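Local coordinates for protein G/U mismatch-specific DNA glycosylase (Deinococcus radiodurans, PDB 2C2Q) that belongs to the uracil-DNA glycosylase superfamily, as a mismatch-specific member with an alpha/beta fold built round a mixed sheet flanked by helices, at residues T83-R88 / W101-L106; L28-T33 / I117-S122; L17-L22 / Q70-L75; G140-P145 / T152-L157. The protein carries 1 engineered substitution. One frame throughout, in Å; residues are numbered along the deposited sequence.

Interaction 1: T83-R88 / W101-L106; sequences TDVAKR and WRPDEL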
loop_
_atom_site.group_PDB
_atom_site.type_symbol
_atom_site.label_atom_id
_atom_site.label_comp_id
_atom_site.label_asym_id
_atom_site.label_seq_id
_atom_site.Cartn_x
_atom_site.Cartn_y
_atom_site.Cartn_z
ATOM N N THR A 83 -2.532 -2.157 3.811
ATOM C CA THR A 83 -1.740 -2.651 4.970
ATOM C C THR A 83 -0.342 -1.978 4.947
ATOM O O THR A 83 -0.104 -1.123 4.109
ATOM C CB THR A 83 -1.650 -4.206 4.976
ATOM O OG1 THR A 83 -0.947 -4.657 6.153
ATOM C CG2 THR A 83 -0.852 -4.748 3.754
ATOM N N ASP A 84 0.569 -2.409 5.811
ATOM C CA ASP A 84 1.931 -1.888 5.860
ATOM C C ASP A 84 2.892 -3.014 6.188
ATOM O O ASP A 84 2.499 -3.995 6.813
ATOM C CB ASP A 84 2.059 -0.849 6.968
ATOM C CG ASP A 84 1.371 0.484 6.633
ATOM O OD1 ASP A 84 1.439 0.965 5.459
ATOM O OD2 ASP A 84 0.799 1.165 7.522
ATOM N N VAL A 85 4.155 -2.820 5.869
ATOM C CA VAL A 85 5.153 -3.851 6.206
ATOM C C VAL A 85 5.345 -3.932 7.715
ATOM O O VAL A 85 5.556 -5.018 8.279
ATOM C CB VAL A 85 6.482 -3.571 5.467
ATOM C CG1 VAL A 85 7.514 -4.694 5.722
ATOM C CG2 VAL A 85 6.237 -3.382 3.932
ATOM N N ALA A 86 5.301 -2.785 8.386
ATOM C CA ALA A 86 5.375 -2.702 9.847
ATOM C C ALA A 86 4.008 -2.250 10.433
ATOM O O ALA A 86 3.520 -1.143 10.128
ATOM C CB ALA A 86 6.457 -1.762 10.253
ATOM N N LYS A 87 3.399 -3.098 11.264
ATOM C CA LYS A 87 2.052 -2.827 11.750
ATOM C C LYS A 87 1.970 -2.450 13.258
ATOM O O LYS A 87 0.956 -1.983 13.717
ATOM C CB LYS A 87 1.190 -4.050 11.514
ATOM C CG LYS A 87 0.814 -4.272 10.050
ATOM C CD LYS A 87 -0.035 -3.103 9.433
ATOM C CE LYS A 87 -1.298 -2.840 10.237
ATOM N NZ LYS A 87 -2.320 -1.996 9.498
ATOM N N ARG A 88 3.025 -2.792 14.000
ATOM C CA ARG A 88 3.047 -2.609 15.458
ATOM C C ARG A 88 3.901 -1.438 15.928
ATOM O O ARG A 88 4.053 -1.250 17.159
ATOM C CB ARG A 88 3.615 -3.901 16.102
ATOM C CG ARG A 88 2.736 -5.153 15.806
ATOM C CD ARG A 88 3.200 -6.428 16.559
ATOM N NE ARG A 88 2.320 -7.579 16.321
ATOM C CZ ARG A 88 2.316 -8.297 15.184
ATOM N NH1 ARG A 88 3.114 -7.976 14.167
ATOM N NH2 ARG A 88 1.507 -9.352 15.068
ATOM N N TRP A 101 9.667 -4.641 11.006
ATOM C CA TRP A 101 9.378 -5.025 9.636
ATOM C C TRP A 101 8.959 -6.483 9.588
ATOM O O TRP A 101 9.770 -7.365 9.952
ATOM C CB TRP A 101 10.616 -4.869 8.774
ATOM C CG TRP A 101 11.262 -3.540 8.840
ATOM C CD1 TRP A 101 12.377 -3.181 9.569
ATOM C CD2 TRP A 101 10.832 -2.353 8.151
ATOM N NE1 TRP A 101 12.658 -1.847 9.377
ATOM C CE2 TRP A 101 11.732 -1.306 8.512
ATOM C CE3 TRP A 101 9.772 -2.066 7.279
ATOM C CZ2 TRP A 101 11.620 -0.011 8.008
ATOM C CZ3 TRP A 101 9.671 -0.745 6.754
ATOM C CH2 TRP A 101 10.574 0.256 7.146
ATOM N N ARG A 102 7.738 -6.747 9.103
ATOM C CA ARG A 102 7.217 -8.132 9.000
ATOM C C ARG A 102 6.688 -8.492 7.606
ATOM O O ARG A 102 5.475 -8.742 7.446
ATOM C CB ARG A 102 6.188 -8.449 10.114
ATOM C CG ARG A 102 6.698 -8.226 11.554
ATOM C CD ARG A 102 7.841 -9.202 11.925
ATOM N NE ARG A 102 7.355 -10.566 11.666
ATOM C CZ ARG A 102 6.604 -11.278 12.540
ATOM N NH1 ARG A 102 6.286 -10.771 13.741
ATOM N NH2 ARG A 102 6.145 -12.477 12.204
ATOM N N PRO A 103 7.572 -8.483 6.585
ATOM C CA PRO A 103 7.198 -8.809 5.213
ATOM C C PRO A 103 6.633 -10.262 5.118
ATOM O O PRO A 103 5.912 -10.582 4.173
ATOM C CB PRO A 103 8.519 -8.673 4.417
ATOM C CG PRO A 103 9.626 -8.767 5.427
ATOM C CD PRO A 103 9.025 -8.251 6.722
ATOM N N ASP A 104 6.969 -11.088 6.107
ATOM C CA ASP A 104 6.498 -12.456 6.244
ATOM C C ASP A 104 5.004 -12.475 6.533
ATOM O O ASP A 104 4.272 -13.137 5.824
ATOM C CB ASP A 104 7.310 -13.217 7.310
ATOM C CG ASP A 104 7.246 -12.578 8.704
ATOM O OD1 ASP A 104 7.496 -11.339 8.813
ATOM O OD2 ASP A 104 6.960 -13.225 9.748
ATOM N N GLU A 105 4.553 -11.669 7.501
ATOM C CA GLU A 105 3.114 -11.481 7.744
ATOM C C GLU A 105 2.393 -10.871 6.547
ATOM O O GLU A 105 1.262 -11.246 6.252
ATOM C CB GLU A 105 2.885 -10.647 9.004
ATOM C CG GLU A 105 3.259 -11.375 10.291
ATOM C CD GLU A 105 2.900 -10.615 11.535
ATOM O OE1 GLU A 105 3.019 -9.361 11.562
ATOM O OE2 GLU A 105 2.495 -11.284 12.508
ATOM N N LEU A 106 3.047 -9.944 5.845
ATOM C CA LEU A 106 2.469 -9.379 4.621
ATOM C C LEU A 106 2.255 -10.514 3.605
ATOM O O LEU A 106 1.211 -10.626 3.013
ATOM C CB LEU A 106 3.405 -8.320 4.011
ATOM C CG LEU A 106 3.059 -7.746 2.636
ATOM C CD1 LEU A 106 1.631 -7.174 2.625
ATOM C CD2 LEU A 106 4.123 -6.675 2.306
HETATM O O HOH W 1 3.466 -6.935 7.872
HETATM O O HOH W 2 -0.081 -10.369 12.744
#
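Val85 puts its CG1 methyl between Trp101 and Pro103 and so carries most of the apolar part of this contact. With CG1 anti to the backbone N (chi1 -176°), the methyl meets the indole at its edge, near the ring plane, 3.8 Å from Trp101 CE3, and lies 4.0 Å from Pro103 CD. The other methyl, CG2, faces Leu106 CD2. Thr83 and Leu106 slant across each other, Thr83 CG2 touching Leu106 CD1 at 3.7 Å, while the Thr83 hydroxyl is bonded to Asp20. The backbones join where Arg102 N donates to Val85 O over 2.9 Å, approaching from above the carbonyl plane.

Arg88 and Glu105 cross at about a right angle. The guanidinium and carboxylate planes are 32° apart, and Arg88 NH1 meets Glu105 OE1 on its syn side in a nearly straight bond of 3.0 Å. A weak bond from Arg88 NH2 to Glu105 OE2 is accompanied by a water that accepts from Arg88 NH2 and donates weakly to Glu105 OE2. Arg102, bent at chi2 and chi3, grips Asp104 side-on, its NH2 2.7 Å from Asp104 OD2, and lays one guanidinium face against Glu105 CD.

Arg88 NH1 and Arg102 NH1 stand 4.2 Å apart. The carboxylates of Glu105 and Asp104, with Glu15 on Arg88 NE, probably offset that repulsion, and the salt-bridge network ties the loop after strand 80-84 to the first turn of helix 103-113.

Interaction 2: L28-T33 / I117-S122; sequences LVLVGT and IVAFTS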
loop_
_atom_site.group_PDB
_atom_site.type_symbol
_atom_site.label_atom_id
_atom_site.label_comp_id
_atom_site.label_asym_id
_atom_site.label_seq_id
_atom_site.Cartn_x
_atom_site.Cartn_y
_atom_site.Cartn_z
ATOM N N LEU A 28 -6.651 -4.115 -5.677
ATOM C CA LEU A 28 -5.395 -3.484 -5.409
ATOM C C LEU A 28 -5.241 -3.322 -3.883
ATOM O O LEU A 28 -6.120 -2.745 -3.256
ATOM C CB LEU A 28 -5.387 -2.081 -6.041
ATOM C CG LEU A 28 -4.296 -1.055 -5.557
ATOM C CD1 LEU A 28 -2.887 -1.608 -5.866
ATOM C CD2 LEU A 28 -4.514 0.331 -6.184
ATOM N N VAL A 29 -4.124 -3.794 -3.361
ATOM C CA VAL A 29 -3.765 -3.436 -1.985
ATOM C C VAL A 29 -2.505 -2.567 -2.006
ATOM O O VAL A 29 -1.470 -2.962 -2.572
ATOM C CB VAL A 29 -3.509 -4.712 -1.177
ATOM C CG1 VAL A 29 -2.875 -4.417 0.214
ATOM C CG2 VAL A 29 -4.798 -5.583 -1.069
ATOM N N LEU A 30 -2.605 -1.439 -1.314
ATOM C CA LEU A 30 -1.536 -0.406 -1.247
ATOM C C LEU A 30 -0.831 -0.605 0.086
ATOM O O LEU A 30 -1.480 -0.573 1.152
ATOM C CB LEU A 30 -2.104 0.987 -1.358
ATOM C CG LEU A 30 -2.612 1.251 -2.798
ATOM C CD1 LEU A 30 -3.887 2.138 -2.720
ATOM C CD2 LEU A 30 -1.397 1.829 -3.667
ATOM N N VAL A 31 0.458 -0.875 0.014
ATOM C CA VAL A 31 1.239 -1.269 1.193
ATOM C C VAL A 31 2.315 -0.206 1.534
ATOM O O VAL A 31 3.207 0.082 0.683
ATOM C CB VAL A 31 1.956 -2.596 0.955
ATOM C CG1 VAL A 31 2.756 -2.997 2.229
ATOM C CG2 VAL A 31 0.958 -3.716 0.511
ATOM N N GLY A 32 2.221 0.420 2.698
ATOM C CA GLY A 32 3.224 1.406 3.085
ATOM C C GLY A 32 4.339 0.795 3.932
ATOM O O GLY A 32 4.367 -0.411 4.146
ATOM N N THR A 33 5.249 1.622 4.444
ATOM C CA THR A 33 6.286 1.099 5.382
ATOM C C THR A 33 5.666 0.846 6.769
ATOM O O THR A 33 5.697 -0.276 7.317
ATOM C CB THR A 33 7.391 2.158 5.496
ATOM O OG1 THR A 33 6.777 3.440 5.603
ATOM C CG2 THR A 33 8.214 2.249 4.153
ATOM N N ILE A 117 -3.517 -6.821 -7.430
ATOM C CA ILE A 117 -2.282 -6.025 -7.439
ATOM C C ILE A 117 -1.874 -5.755 -6.005
ATOM O O ILE A 117 -2.755 -5.508 -5.165
ATOM C CB ILE A 117 -2.456 -4.687 -8.163
ATOM C CG1 ILE A 117 -2.945 -4.906 -9.636
ATOM C CG2 ILE A 117 -1.110 -3.934 -8.110
ATOM C CD1 ILE A 117 -3.572 -3.666 -10.190
ATOM N N VAL A 118 -0.574 -5.908 -5.722
ATOM C CA VAL A 118 0.007 -5.328 -4.480
ATOM C C VAL A 118 0.923 -4.186 -4.931
ATOM O O VAL A 118 1.847 -4.434 -5.698
ATOM C CB VAL A 118 0.777 -6.401 -3.668
ATOM C CG1 VAL A 118 1.557 -5.729 -2.443
ATOM C CG2 VAL A 118 -0.231 -7.387 -3.137
ATOM N N ALA A 119 0.659 -2.954 -4.480
ATOM C CA ALA A 119 1.488 -1.817 -4.925
ATOM C C ALA A 119 2.122 -1.206 -3.665
ATOM O O ALA A 119 1.414 -0.784 -2.759
ATOM C CB ALA A 119 0.684 -0.772 -5.685
ATOM N N PHE A 120 3.449 -1.316 -3.561
ATOM C CA PHE A 120 4.187 -0.644 -2.474
ATOM C C PHE A 120 4.174 0.850 -2.715
ATOM O O PHE A 120 4.431 1.320 -3.844
ATOM C CB PHE A 120 5.630 -1.162 -2.361
ATOM C CG PHE A 120 5.672 -2.606 -1.958
ATOM C CD1 PHE A 120 5.639 -2.942 -0.598
ATOM C CD2 PHE A 120 5.590 -3.621 -2.916
ATOM C CE1 PHE A 120 5.620 -4.260 -0.166
ATOM C CE2 PHE A 120 5.570 -4.962 -2.472
ATOM C CZ PHE A 120 5.594 -5.264 -1.117
ATOM N N THR A 121 3.803 1.607 -1.690
ATOM C CA THR A 121 3.726 3.090 -1.840
ATOM C C THR A 121 5.056 3.788 -1.575
ATOM O O THR A 121 5.100 4.999 -1.433
ATOM C CB THR A 121 2.624 3.678 -0.924
ATOM O OG1 THR A 121 2.982 3.399 0.465
ATOM C CG2 THR A 121 1.275 2.920 -1.189
ATOM N N SER A 122 6.114 3.014 -1.439
ATOM C CA SER A 122 7.477 3.572 -1.435
ATOM C C SER A 122 8.477 2.486 -1.806
ATOM O O SER A 122 8.243 1.293 -1.626
ATOM C CB SER A 122 7.830 4.152 -0.056
ATOM O OG SER A 122 7.828 3.093 0.904
HETATM O O HOH W 3 5.946 0.477 0.768
HETATM O O HOH W 4 5.356 3.784 2.031
#
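Val29 and Val31 of strand 28-32 are bonded through their backbones to Ile117, Ala119 and Thr121, the strands running parallel. Val29 N donates to Ile117 O at 2.8 Å, Ala119 N to Val29 O at 2.9 Å, and Val31 N to Ala119 O; Thr121 N then donates to Val31 O just beyond the second strand. The same oxygens also receive CA-H...O contacts from Leu28, Val118, Leu30 and Phe120.

Side chains pair on both faces. Leu28 CD1 sits against Ile117 CG2 and Ala119 CB, 3.7 Å from each, and Leu30 CD2 reaches Ala119 CB and Thr121 CG2, Leu30 and Thr121 crossing at about a right angle. On the other face Val31 CG2 meets Val118 CG1 at 3.6 Å, while Val31 CG1, anti to the backbone N (chi1 -179°), lies beside Phe120 CE1; the two side chains run side by side and point the same way.

At the C-terminal ends the contact turns polar. One water links Val31 O to Ser122 OG, and another joins Thr121 OG1, Ser122 OG and, weakly, Thr33 N. Tyr46 holds the Thr121 hydroxyl, and Ser122 stands at the N-cap of the next helix.

Strand 80-84 flanks 28-32 and strand 153-156 flanks 117-120. Helix 171-188 covers the face of Leu28, Ile117 and Ala119, and on the other face Leu106 of helix 103-113 packs on Val31.

Interaction 3: L17-L22 / Q70-L75; sequences LVPDVL and QEYATL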
loop_
_atom_site.group_PDB
_atom_site.type_symbol
_atom_site.label_atom_id
_atom_site.label_comp_id
_atom_site.label_asym_id
_atom_site.label_seq_id
_atom_site.Cartn_x
_atom_site.Cartn_y
_atom_site.Cartn_z
ATOM N N LEU A 17 -1.419 -1.086 15.345
ATOM C CA LEU A 17 -1.693 0.299 15.716
ATOM C C LEU A 17 -2.916 0.806 14.959
ATOM O O LEU A 17 -3.720 1.549 15.506
ATOM C CB LEU A 17 -0.474 1.209 15.477
ATOM C CG LEU A 17 0.878 0.789 16.118
ATOM C CD1 LEU A 17 1.905 1.805 15.849
ATOM C CD2 LEU A 17 0.696 0.546 17.645
ATOM N N VAL A 18 -3.085 0.366 13.689
ATOM C CA VAL A 18 -4.226 0.716 12.867
ATOM C C VAL A 18 -4.643 -0.591 12.114
ATOM O O VAL A 18 -3.732 -1.332 11.760
ATOM C CB VAL A 18 -3.873 1.769 11.811
ATOM C CG1 VAL A 18 -5.177 2.231 11.157
ATOM C CG2 VAL A 18 -3.155 2.987 12.518
ATOM N N PRO A 19 -5.939 -0.909 12.027
ATOM C CA PRO A 19 -6.387 -2.137 11.342
ATOM C C PRO A 19 -5.900 -2.194 9.883
ATOM O O PRO A 19 -5.795 -1.147 9.200
ATOM C CB PRO A 19 -7.914 -2.039 11.353
ATOM C CG PRO A 19 -8.221 -1.257 12.584
ATOM C CD PRO A 19 -7.112 -0.175 12.578
ATOM N N ASP A 20 -5.562 -3.381 9.443
ATOM C CA ASP A 20 -5.585 -3.709 7.996
ATOM C C ASP A 20 -6.944 -3.506 7.355
ATOM O O ASP A 20 -7.991 -3.567 8.036
ATOM C CB ASP A 20 -5.142 -5.122 7.797
ATOM C CG ASP A 20 -3.660 -5.252 7.955
ATOM O OD1 ASP A 20 -2.897 -4.212 7.902
ATOM O OD2 ASP A 20 -3.179 -6.378 8.173
ATOM N N VAL A 21 -6.951 -3.184 6.041
ATOM C CA VAL A 21 -8.181 -3.205 5.277
ATOM C C VAL A 21 -7.980 -4.270 4.199
ATOM O O VAL A 21 -7.321 -4.031 3.154
ATOM C CB VAL A 21 -8.466 -1.816 4.640
ATOM C CG1 VAL A 21 -9.721 -1.806 3.777
ATOM C CG2 VAL A 21 -8.482 -0.735 5.741
ATOM N N LEU A 22 -8.527 -5.448 4.441
ATOM C CA LEU A 22 -8.163 -6.611 3.623
ATOM C C LEU A 22 -9.367 -7.494 3.587
ATOM O O LEU A 22 -10.083 -7.628 4.604
ATOM C CB LEU A 22 -6.948 -7.397 4.189
ATOM C CG LEU A 22 -5.577 -6.694 4.179
ATOM C CD1 LEU A 22 -4.544 -7.529 4.937
ATOM C CD2 LEU A 22 -5.149 -6.420 2.687
ATOM N N GLN A 70 -9.788 9.390 7.718
ATOM C CA GLN A 70 -10.668 8.546 8.559
ATOM C C GLN A 70 -11.626 7.661 7.744
ATOM O O GLN A 70 -12.275 6.767 8.288
ATOM C CB GLN A 70 -11.407 9.400 9.601
ATOM C CG GLN A 70 -10.461 9.824 10.853
ATOM C CD GLN A 70 -11.129 10.836 11.822
ATOM O OE1 GLN A 70 -11.763 10.426 12.842
ATOM N NE2 GLN A 70 -10.999 12.147 11.529
ATOM N N GLU A 71 -11.715 7.944 6.441
ATOM C CA GLU A 71 -12.526 7.152 5.516
ATOM C C GLU A 71 -11.783 5.957 4.922
ATOM O O GLU A 71 -12.320 5.258 4.067
ATOM C CB GLU A 71 -13.087 8.093 4.441
ATOM C CG GLU A 71 -14.285 8.925 4.955
ATOM C CD GLU A 71 -14.736 10.001 3.965
ATOM O OE1 GLU A 71 -13.925 10.401 3.125
ATOM O OE2 GLU A 71 -15.926 10.432 4.041
ATOM N N TYR A 72 -10.561 5.698 5.415
ATOM C CA TYR A 72 -9.708 4.725 4.763
ATOM C C TYR A 72 -10.342 3.330 4.586
ATOM O O TYR A 72 -10.084 2.608 3.596
ATOM C CB TYR A 72 -8.392 4.619 5.510
ATOM C CG TYR A 72 -8.540 3.921 6.849
ATOM C CD1 TYR A 72 -8.247 2.553 6.940
ATOM C CD2 TYR A 72 -8.962 4.632 8.002
ATOM C CE1 TYR A 72 -8.389 1.832 8.168
ATOM C CE2 TYR A 72 -9.111 3.949 9.260
ATOM C CZ TYR A 72 -8.806 2.563 9.315
ATOM O OH TYR A 72 -8.931 1.858 10.514
ATOM N N ALA A 73 -11.144 2.917 5.575
ATOM C CA ALA A 73 -11.754 1.601 5.538
ATOM C C ALA A 73 -12.836 1.395 4.485
ATOM O O ALA A 73 -13.266 0.261 4.266
ATOM C CB ALA A 73 -12.270 1.127 6.964
ATOM N N THR A 74 -13.271 2.488 3.816
ATOM C CA THR A 74 -14.270 2.394 2.798
ATOM C C THR A 74 -13.676 2.003 1.450
ATOM O O THR A 74 -14.395 1.703 0.498
ATOM C CB THR A 74 -15.042 3.722 2.656
ATOM O OG1 THR A 74 -14.160 4.738 2.115
ATOM C CG2 THR A 74 -15.546 4.280 4.033
ATOM N N LEU A 75 -12.348 1.967 1.375
ATOM C CA LEU A 75 -11.717 1.704 0.106
ATOM C C LEU A 75 -12.169 0.425 -0.622
ATOM O O LEU A 75 -12.105 0.383 -1.863
ATOM C CB LEU A 75 -10.173 1.688 0.244
ATOM C CG LEU A 75 -9.480 3.063 0.381
ATOM C CD1 LEU A 75 -7.968 2.848 0.540
ATOM C CD2 LEU A 75 -9.783 3.903 -0.880
#
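Tyr72 and Val21 meet through the placing of one ring and one methyl. In Tyr72, CG lies between the backbone N and the carbonyl carbon (chi1 72°), and in Val21 the CG2 methyl is anti to the carbonyl carbon. That methyl comes to the ring edge, near its plane, 3.5 Å from both CD1 and CE1 of Tyr72, the two side chains slanting across one another. Val21 CG2 is also 4.0 Å from Ala73 CA.

The phenol oxygen abuts both Val18 and Pro19. Pro19 crosses Tyr72 at about a right angle and sets its CD 3.4 Å from Tyr72 OH, while Val18 CG1 is 3.8 Å from that oxygen. Ala73 CB lies over one ring face, offset toward the rim.

The contact joins an extended loop before strand 28-32 to the 3-10 turns that precede strand 80-84, largely by apolar contacts. Asp20, its CB directed away from Tyr72, forms salt bridges with Lys87 and with Lys109 of helix 103-113; Tyr45 meets the Tyr72 ring. Val21 is bonded through its backbone to Leu82 of strand 80-84, and Tyr72 packs on that leucine and on Trp54 of helix 53-59.

Interaction 4: G140-P145 / T152-L157; sequences GPQPQP and TELWVL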
loop_
_atom_site.group_PDB
_atom_site.type_symbol
_atom_site.label_atom_id
_atom_site.label_comp_id
_atom_site.label_asym_id
_atom_site.label_seq_id
_atom_site.Cartn_x
_atom_site.Cartn_y
_atom_site.Cartn_z
ATOM N N GLY A 140 6.645 1.390 -11.004
ATOM C CA GLY A 140 5.732 0.679 -11.905
ATOM C C GLY A 140 5.681 -0.817 -11.649
ATOM O O GLY A 140 6.161 -1.321 -10.612
ATOM N N PRO A 141 5.133 -1.575 -12.611
ATOM C CA PRO A 141 4.996 -2.992 -12.415
ATOM C C PRO A 141 6.332 -3.589 -12.320
ATOM O O PRO A 141 7.264 -3.132 -12.992
ATOM C CB PRO A 141 4.297 -3.510 -13.687
ATOM C CG PRO A 141 3.908 -2.390 -14.416
ATOM C CD PRO A 141 4.623 -1.135 -13.915
ATOM N N GLN A 142 6.449 -4.597 -11.494
ATOM C CA GLN A 142 7.690 -5.304 -11.360
ATOM C C GLN A 142 7.589 -6.604 -12.144
ATOM O O GLN A 142 6.490 -7.121 -12.335
ATOM C CB GLN A 142 7.966 -5.582 -9.907
ATOM C CG GLN A 142 7.910 -4.313 -9.040
ATOM C CD GLN A 142 9.126 -3.385 -9.283
ATOM O OE1 GLN A 142 10.274 -3.760 -9.007
ATOM N NE2 GLN A 142 8.864 -2.197 -9.782
ATOM N N PRO A 143 8.712 -7.100 -12.676
ATOM C CA PRO A 143 8.752 -8.489 -13.135
ATOM C C PRO A 143 8.123 -9.376 -12.062
ATOM O O PRO A 143 8.363 -9.159 -10.866
ATOM C CB PRO A 143 10.258 -8.757 -13.268
ATOM C CG PRO A 143 10.782 -7.439 -13.761
ATOM C CD PRO A 143 9.985 -6.397 -12.965
ATOM N N GLN A 144 7.287 -10.318 -12.496
ATOM C CA GLN A 144 6.633 -11.286 -11.618
ATOM C C GLN A 144 7.653 -12.185 -10.842
ATOM O O GLN A 144 8.278 -13.055 -11.459
ATOM C CB GLN A 144 5.650 -12.118 -12.478
ATOM C CG GLN A 144 4.512 -12.793 -11.729
ATOM C CD GLN A 144 3.628 -11.829 -10.943
ATOM O OE1 GLN A 144 3.365 -10.689 -11.419
ATOM N NE2 GLN A 144 3.205 -12.240 -9.843
ATOM N N PRO A 145 7.810 -11.973 -9.520
ATOM C CA PRO A 145 8.924 -12.542 -8.688
ATOM C C PRO A 145 8.852 -13.951 -8.004
ATOM O O PRO A 145 8.661 -14.976 -8.703
ATOM C CB PRO A 145 9.088 -11.479 -7.592
ATOM C CG PRO A 145 8.115 -10.381 -7.977
ATOM C CD PRO A 145 6.973 -11.078 -8.701
ATOM N N THR A 152 -1.394 -12.079 -8.968
ATOM C CA THR A 152 -1.069 -10.895 -8.074
ATOM C C THR A 152 0.180 -10.166 -8.603
ATOM O O THR A 152 1.278 -10.581 -8.374
ATOM C CB THR A 152 -0.781 -11.310 -6.589
ATOM O OG1 THR A 152 -1.952 -11.901 -5.998
ATOM C CG2 THR A 152 -0.501 -10.020 -5.703
ATOM N N GLU A 153 -0.054 -9.100 -9.328
ATOM C CA GLU A 153 1.015 -8.250 -9.872
ATOM C C GLU A 153 1.582 -7.387 -8.751
ATOM O O GLU A 153 0.888 -7.071 -7.782
ATOM C CB GLU A 153 0.403 -7.253 -10.831
ATOM C CG GLU A 153 -0.172 -7.702 -12.142
ATOM C CD GLU A 153 -0.856 -6.506 -12.826
ATOM O OE1 GLU A 153 -2.019 -6.644 -13.165
ATOM O OE2 GLU A 153 -0.237 -5.384 -13.041
ATOM N N LEU A 154 2.827 -6.935 -8.922
ATOM C CA LEU A 154 3.521 -6.211 -7.829
ATOM C C LEU A 154 4.028 -4.901 -8.422
ATOM O O LEU A 154 4.582 -4.866 -9.535
ATOM C CB LEU A 154 4.654 -7.072 -7.336
ATOM C CG LEU A 154 5.378 -6.975 -5.988
ATOM C CD1 LEU A 154 6.123 -8.270 -5.878
ATOM C CD2 LEU A 154 6.328 -5.770 -5.897
ATOM N N TRP A 155 3.835 -3.801 -7.696
ATOM C CA TRP A 155 4.116 -2.481 -8.245
ATOM C C TRP A 155 4.874 -1.744 -7.167
ATOM O O TRP A 155 4.728 -2.040 -5.962
ATOM C CB TRP A 155 2.811 -1.703 -8.538
ATOM C CG TRP A 155 2.120 -2.069 -9.877
ATOM C CD1 TRP A 155 1.669 -3.300 -10.273
ATOM C CD2 TRP A 155 1.814 -1.172 -10.951
ATOM N NE1 TRP A 155 1.071 -3.226 -11.515
ATOM C CE2 TRP A 155 1.164 -1.936 -11.971
ATOM C CE3 TRP A 155 2.031 0.201 -11.173
ATOM C CZ2 TRP A 155 0.729 -1.362 -13.188
ATOM C CZ3 TRP A 155 1.586 0.773 -12.383
ATOM C CH2 TRP A 155 0.970 -0.032 -13.391
ATOM N N VAL A 156 5.673 -0.768 -7.611
ATOM C CA VAL A 156 6.438 0.070 -6.672
ATOM C C VAL A 156 6.158 1.500 -7.055
ATOM O O VAL A 156 6.172 1.848 -8.253
ATOM C CB VAL A 156 7.946 -0.266 -6.685
ATOM C CG1 VAL A 156 8.749 0.726 -5.816
ATOM C CG2 VAL A 156 8.224 -1.711 -6.174
ATOM N N LEU A 157 5.800 2.334 -6.066
ATOM C CA LEU A 157 5.326 3.664 -6.383
ATOM C C LEU A 157 6.170 4.710 -5.697
ATOM O O LEU A 157 6.732 4.418 -4.664
ATOM C CB LEU A 157 3.858 3.879 -5.985
ATOM C CG LEU A 157 2.875 2.828 -6.551
ATOM C CD1 LEU A 157 1.489 2.969 -5.788
ATOM C CD2 LEU A 157 2.661 3.010 -8.002
HETATM O O HOH W 5 4.311 -8.248 -10.947
#
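Gly140 and Val156 form an antiparallel hydrogen-bonded pair, Gly140 N donating to Val156 O at 2.8 Å and Val156 N returning to Gly140 O at 3.1 Å. Gln142 N adds a bond of 2.7 Å to Leu154 O. Pro141 pairs with Trp155 between these bonds, at a non-hydrogen-bonded position where the lack of an N-H costs nothing.

Among the side-chain amides, Gln142 is bent at chi2 (-72°), and its NE2 turns back to Gly140 O, which it and Val156 N reach from opposite faces of the carbonyl plane; the same amide also donates to Pro138 O, and its carbon Gln142 CD rests on Val156 CG2. Gln144 NE2 makes a nearly straight bond of 2.9 Å to Thr152 O, and a water held by Gln144 OE1 and Gln142 O accepts from Leu154 N.

Apolar contact centres on Trp155. Pro141 lies side by side with it, with CD 3.7 Å above the centre of the six-membered ring of Trp155, a CH-pi contact, and CG 3.6 Å from Trp155 CZ2. Farther along, Pro145 CG touches Leu154 CD1 at 3.6 Å.

Gly140 has positive phi (101°), a conformation that suits glycine. Trp155 NE1 donates to Glu153 OE2, which would help fix the rotation of the indole against the proline ring. The hairpin is thus held by main-chain bonds, side-chain amides bonded to carbonyl oxygens and a proline ring on an indole face.

In the fold
Interactions 1, 2 and 4 reach one mixed sheet at successive places, while interaction 3 lies beside its 80-84 edge. Interaction 2 is the buried centre, parallel backbone bonds with apolar side chains on both faces; interaction 1 joins it through Val85 N to Gly32 O, and interaction 4 through Val118 N to Glu153 O. Toward the surface the chemistry changes: salt bridges and an aromatic edge in interaction 1, a proline-tryptophan CH-pi contact with glutamine amides in interaction 4. Interaction 3, chiefly apolar, meets interaction 1 through Asp20 and Lys87. Interactions 3 and 4 lie on opposite sides of the chain's centre, their own centres about 23 Å apart.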